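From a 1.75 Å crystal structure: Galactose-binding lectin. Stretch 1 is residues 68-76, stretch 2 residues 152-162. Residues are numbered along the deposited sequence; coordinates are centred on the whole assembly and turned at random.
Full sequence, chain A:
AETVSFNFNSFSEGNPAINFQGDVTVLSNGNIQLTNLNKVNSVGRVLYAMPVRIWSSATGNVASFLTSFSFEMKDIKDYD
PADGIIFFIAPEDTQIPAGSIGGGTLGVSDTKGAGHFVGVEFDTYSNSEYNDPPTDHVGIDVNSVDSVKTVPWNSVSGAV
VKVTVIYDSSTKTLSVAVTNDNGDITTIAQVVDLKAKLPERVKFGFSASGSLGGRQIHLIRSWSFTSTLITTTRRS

Stretch 1 (68-76) SFSFEMKDI
Stretch 2 152-162: PWNSVSGAVVK

Two antiparallel strands are often held together by a small apolar cluster on one face of the sheet and by a backbone ladder that loosens toward a turn; this pair in a galactose-binding lectin is a compact example. At the apolar centre lies the ring of Phe 71 (chi1 67°, p; chi2 79°). Val 161 (chi1 t) sits over one face of it, with CB 3.9 Å from the ring centroid and only 19° off the ring normal, a CH-pi contact, while its CG1 comes within 3.6 Å of Phe 71 CZ. At the ring's edge, near its plane, CH2 of Trp 153 (chi1 t, chi2 68°) lies 3.8 Å from Phe 71 CZ. Met 73, with chi1 m, chi2 t and chi3 m, brings its CE to 3.8 Å from Trp 153 CH2, at the edge of the indole, and to 3.5 Å from Ser 155 OG. Phe 71, Met 73, Trp 153 and Val 161 are buried, so their apolar contacts rest on shape and dispersion rather than on charge.

The pairing of Phe 71 with Val 161 follows the backbone register; Trp 153 comes in from the loop before the turn. The strand that includes Ser 70 and Phe 71 and the one that includes Val 161 and Lys 162 run antiparallel, their directions 152° apart and their axes approaching to 4.7 Å, with extended phi/psi values throughout (-139/173 at Phe 71, -108/133 at Val 161). Phe 71 and Val 161 form the hydrogen-bonded pair, CA to CA 5.4 Å: Phe 71 N donates to Val 161 O at 3.0 Å, and Val 161 N returns a nearly straight bond to Phe 71 O at 2.8 Å. One step toward the N-terminus of stretch 1, Ser 70 pairs with Lys 162 in a non-hydrogen-bonded pair with CA atoms 4.5 Å apart, their side chains on the sheet face opposite Phe 71 and Val 161. The close approach also brings Ser 70 CA to 3.1 Å from Val 161 O, a CA-H...O contact.

C-terminal to Glu 72 the strands open, Met 73 CA lying 7.0 Å from Ala 159 CA, and a water fills the gap. It accepts from Met 73 N at 2.9 Å and lies 2.7 Å from both Val 156 O and Ala 159 O, bridging backbone groups that do not bond directly. Here stretch 2 makes a type II turn from Val 156 to Ala 159, closed by Ala 159 N to Val 156 O at 3.2 Å. Gly 158 takes phi/psi 82/0, a positive phi that favours glycine, and its N donates to Met 73 O at 3.0 Å.

At the polar edge, Ser 157 (phi/psi -63/126, chi1 t) reaches Asp 75, near the end of stretch 1, with its hydroxyl: Asp 75 N donates to Ser 157 OG at 2.8 Å, almost linearly. Asp 75 (chi1 m) also brings OD1 to 3.3 Å from Ser 157 OG. Glu 72, t at chi1 and chi2, lies along the turn, its CG 3.5 Å from Ala 159 O, while the exposed Lys 74 passes its CD 3.8 Å from Gly 158 CA.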

# COMPACT_ATOMS: atom_id res chain seq x y z
N SER A 68 -0.37 -13.34 -3.77
CA SER A 68 -1.25 -14.17 -2.98
C SER A 68 -2.63 -14.20 -3.64
O SER A 68 -3.07 -13.20 -4.23
CB SER A 68 -1.33 -13.68 -1.54
OG SER A 68 -0.06 -13.66 -0.92
N PHE A 69 -3.28 -15.34 -3.59
CA PHE A 69 -4.63 -15.47 -4.15
C PHE A 69 -5.37 -16.55 -3.41
O PHE A 69 -4.77 -17.34 -2.67
CB PHE A 69 -4.61 -15.75 -5.69
CG PHE A 69 -3.75 -16.92 -6.14
CD1 PHE A 69 -4.27 -18.21 -6.17
CD2 PHE A 69 -2.42 -16.73 -6.50
CE1 PHE A 69 -3.49 -19.28 -6.60
CE2 PHE A 69 -1.62 -17.81 -6.90
CZ PHE A 69 -2.17 -19.08 -6.97
N SER A 70 -6.71 -16.53 -3.55
CA SER A 70 -7.57 -17.53 -2.97
C SER A 70 -8.54 -18.05 -4.01
O SER A 70 -9.03 -17.29 -4.86
CB SER A 70 -8.31 -17.02 -1.74
OG SER A 70 -9.14 -15.92 -2.03
N PHE A 71 -8.77 -19.34 -3.98
CA PHE A 71 -9.68 -19.98 -4.92
C PHE A 71 -10.53 -21.01 -4.21
O PHE A 71 -10.27 -21.36 -3.05
CB PHE A 71 -8.90 -20.61 -6.10
CG PHE A 71 -8.02 -21.80 -5.77
CD1 PHE A 71 -8.57 -23.08 -5.60
CD2 PHE A 71 -6.63 -21.66 -5.70
CE1 PHE A 71 -7.76 -24.17 -5.29
CE2 PHE A 71 -5.82 -22.76 -5.41
CZ PHE A 71 -6.38 -24.01 -5.21
N GLU A 72 -11.50 -21.55 -4.96
CA GLU A 72 -12.37 -22.60 -4.49
C GLU A 72 -12.77 -23.49 -5.66
O GLU A 72 -13.11 -22.99 -6.74
CB GLU A 72 -13.61 -21.98 -3.82
CG GLU A 72 -14.55 -22.98 -3.16
CD GLU A 72 -15.94 -22.43 -2.86
OE1 GLU A 72 -16.04 -21.31 -2.31
OE2 GLU A 72 -16.93 -23.14 -3.17
N MET A 73 -12.67 -24.80 -5.46
CA MET A 73 -13.19 -25.76 -6.43
C MET A 73 -14.31 -26.53 -5.74
O MET A 73 -14.15 -26.94 -4.59
CB MET A 73 -12.09 -26.66 -6.98
CG MET A 73 -11.23 -25.94 -8.01
SD MET A 73 -9.94 -26.97 -8.71
CE MET A 73 -8.70 -26.96 -7.38
N LYS A 74 -15.45 -26.65 -6.42
CA LYS A 74 -16.61 -27.33 -5.86
C LYS A 74 -17.20 -28.33 -6.86
O LYS A 74 -17.37 -28.01 -8.04
CB LYS A 74 -17.67 -26.31 -5.43
CG LYS A 74 -18.74 -26.90 -4.53
CD LYS A 74 -19.29 -25.85 -3.59
CE LYS A 74 -20.78 -25.96 -3.37
NZ LYS A 74 -21.24 -27.19 -2.66
N ASP A 75 -17.47 -29.55 -6.37
CA ASP A 75 -18.07 -30.62 -7.15
C ASP A 75 -19.47 -30.27 -7.59
O ASP A 75 -20.18 -29.53 -6.90
CB ASP A 75 -18.18 -31.92 -6.33
CG ASP A 75 -16.91 -32.52 -5.79
OD1 ASP A 75 -15.83 -31.92 -6.00
OD2 ASP A 75 -17.00 -33.58 -5.14
N ILE A 76 -19.87 -30.81 -8.72
CA ILE A 76 -21.23 -30.68 -9.22
C ILE A 76 -21.74 -32.10 -9.42
O ILE A 76 -20.95 -33.02 -9.60
CB ILE A 76 -21.36 -29.80 -10.49
CG1 ILE A 76 -20.71 -30.46 -11.73
CG2 ILE A 76 -20.83 -28.38 -10.22
CD1 ILE A 76 -20.85 -29.67 -12.98
N PRO A 152 2.07 -34.09 -3.73
CA PRO A 152 0.69 -34.54 -3.48
C PRO A 152 -0.08 -33.48 -2.67
O PRO A 152 0.47 -32.77 -1.84
CB PRO A 152 0.87 -35.85 -2.70
CG PRO A 152 2.28 -36.29 -3.01
CD PRO A 152 3.05 -35.00 -3.10
N TRP A 153 -1.35 -33.34 -3.00
CA TRP A 153 -2.25 -32.37 -2.40
C TRP A 153 -3.66 -32.97 -2.41
O TRP A 153 -3.85 -34.06 -2.95
CB TRP A 153 -2.12 -31.04 -3.20
CG TRP A 153 -3.06 -29.93 -2.82
CD1 TRP A 153 -3.06 -29.22 -1.66
CD2 TRP A 153 -4.07 -29.35 -3.65
NE1 TRP A 153 -4.03 -28.25 -1.70
CE2 TRP A 153 -4.68 -28.31 -2.91
CE3 TRP A 153 -4.52 -29.60 -4.96
CZ2 TRP A 153 -5.71 -27.52 -3.43
CZ3 TRP A 153 -5.56 -28.83 -5.47
CH2 TRP A 153 -6.14 -27.80 -4.71
N ASN A 154 -4.60 -32.34 -1.73
CA ASN A 154 -5.98 -32.84 -1.71
C ASN A 154 -6.92 -31.68 -2.00
O ASN A 154 -6.92 -30.70 -1.25
CB ASN A 154 -6.30 -33.51 -0.37
CG ASN A 154 -7.70 -34.08 -0.25
OD1 ASN A 154 -8.31 -34.55 -1.23
ND2 ASN A 154 -8.24 -34.07 0.96
N SER A 155 -7.72 -31.79 -3.09
CA SER A 155 -8.68 -30.73 -3.41
C SER A 155 -10.01 -31.06 -2.71
O SER A 155 -10.68 -32.03 -3.05
CB SER A 155 -8.86 -30.57 -4.92
OG SER A 155 -9.73 -29.49 -5.24
N VAL A 156 -10.35 -30.26 -1.69
CA VAL A 156 -11.56 -30.42 -0.88
C VAL A 156 -12.69 -29.57 -1.51
O VAL A 156 -12.55 -28.35 -1.66
CB VAL A 156 -11.30 -30.08 0.62
CG1 VAL A 156 -12.59 -30.18 1.44
CG2 VAL A 156 -10.21 -30.97 1.20
N SER A 157 -13.79 -30.22 -1.87
CA SER A 157 -14.95 -29.56 -2.50
C SER A 157 -15.58 -28.52 -1.57
O SER A 157 -15.89 -28.83 -0.42
CB SER A 157 -15.99 -30.59 -2.92
OG SER A 157 -17.07 -29.97 -3.60
N GLY A 158 -15.72 -27.29 -2.07
CA GLY A 158 -16.26 -26.17 -1.32
C GLY A 158 -15.30 -25.45 -0.38
O GLY A 158 -15.69 -24.51 0.30
N ALA A 159 -14.03 -25.91 -0.31
CA ALA A 159 -13.05 -25.32 0.58
C ALA A 159 -12.33 -24.14 -0.06
O ALA A 159 -11.93 -24.21 -1.22
CB ALA A 159 -12.03 -26.37 1.02
N VAL A 160 -12.16 -23.05 0.71
CA VAL A 160 -11.42 -21.88 0.25
C VAL A 160 -9.93 -22.19 0.48
O VAL A 160 -9.54 -22.54 1.60
CB VAL A 160 -11.87 -20.56 0.92
CG1 VAL A 160 -11.00 -19.40 0.48
CG2 VAL A 160 -13.33 -20.27 0.61
N VAL A 161 -9.14 -22.13 -0.59
CA VAL A 161 -7.70 -22.40 -0.56
C VAL A 161 -6.93 -21.07 -0.72
O VAL A 161 -7.29 -20.26 -1.58
CB VAL A 161 -7.30 -23.44 -1.65
CG1 VAL A 161 -5.80 -23.72 -1.62
CG2 VAL A 161 -8.09 -24.75 -1.51
N LYS A 162 -5.92 -20.84 0.13
CA LYS A 162 -5.05 -19.66 0.11
C LYS A 162 -3.68 -20.07 -0.44
O LYS A 162 -3.15 -21.12 -0.07
CB LYS A 162 -4.91 -19.02 1.51
CG LYS A 162 -6.22 -18.47 2.04
CD LYS A 162 -6.07 -17.70 3.33
CE LYS A 162 -7.41 -17.14 3.72
NZ LYS A 162 -8.39 -18.18 4.17
O HOH W 1 -11.66 -26.15 -3.04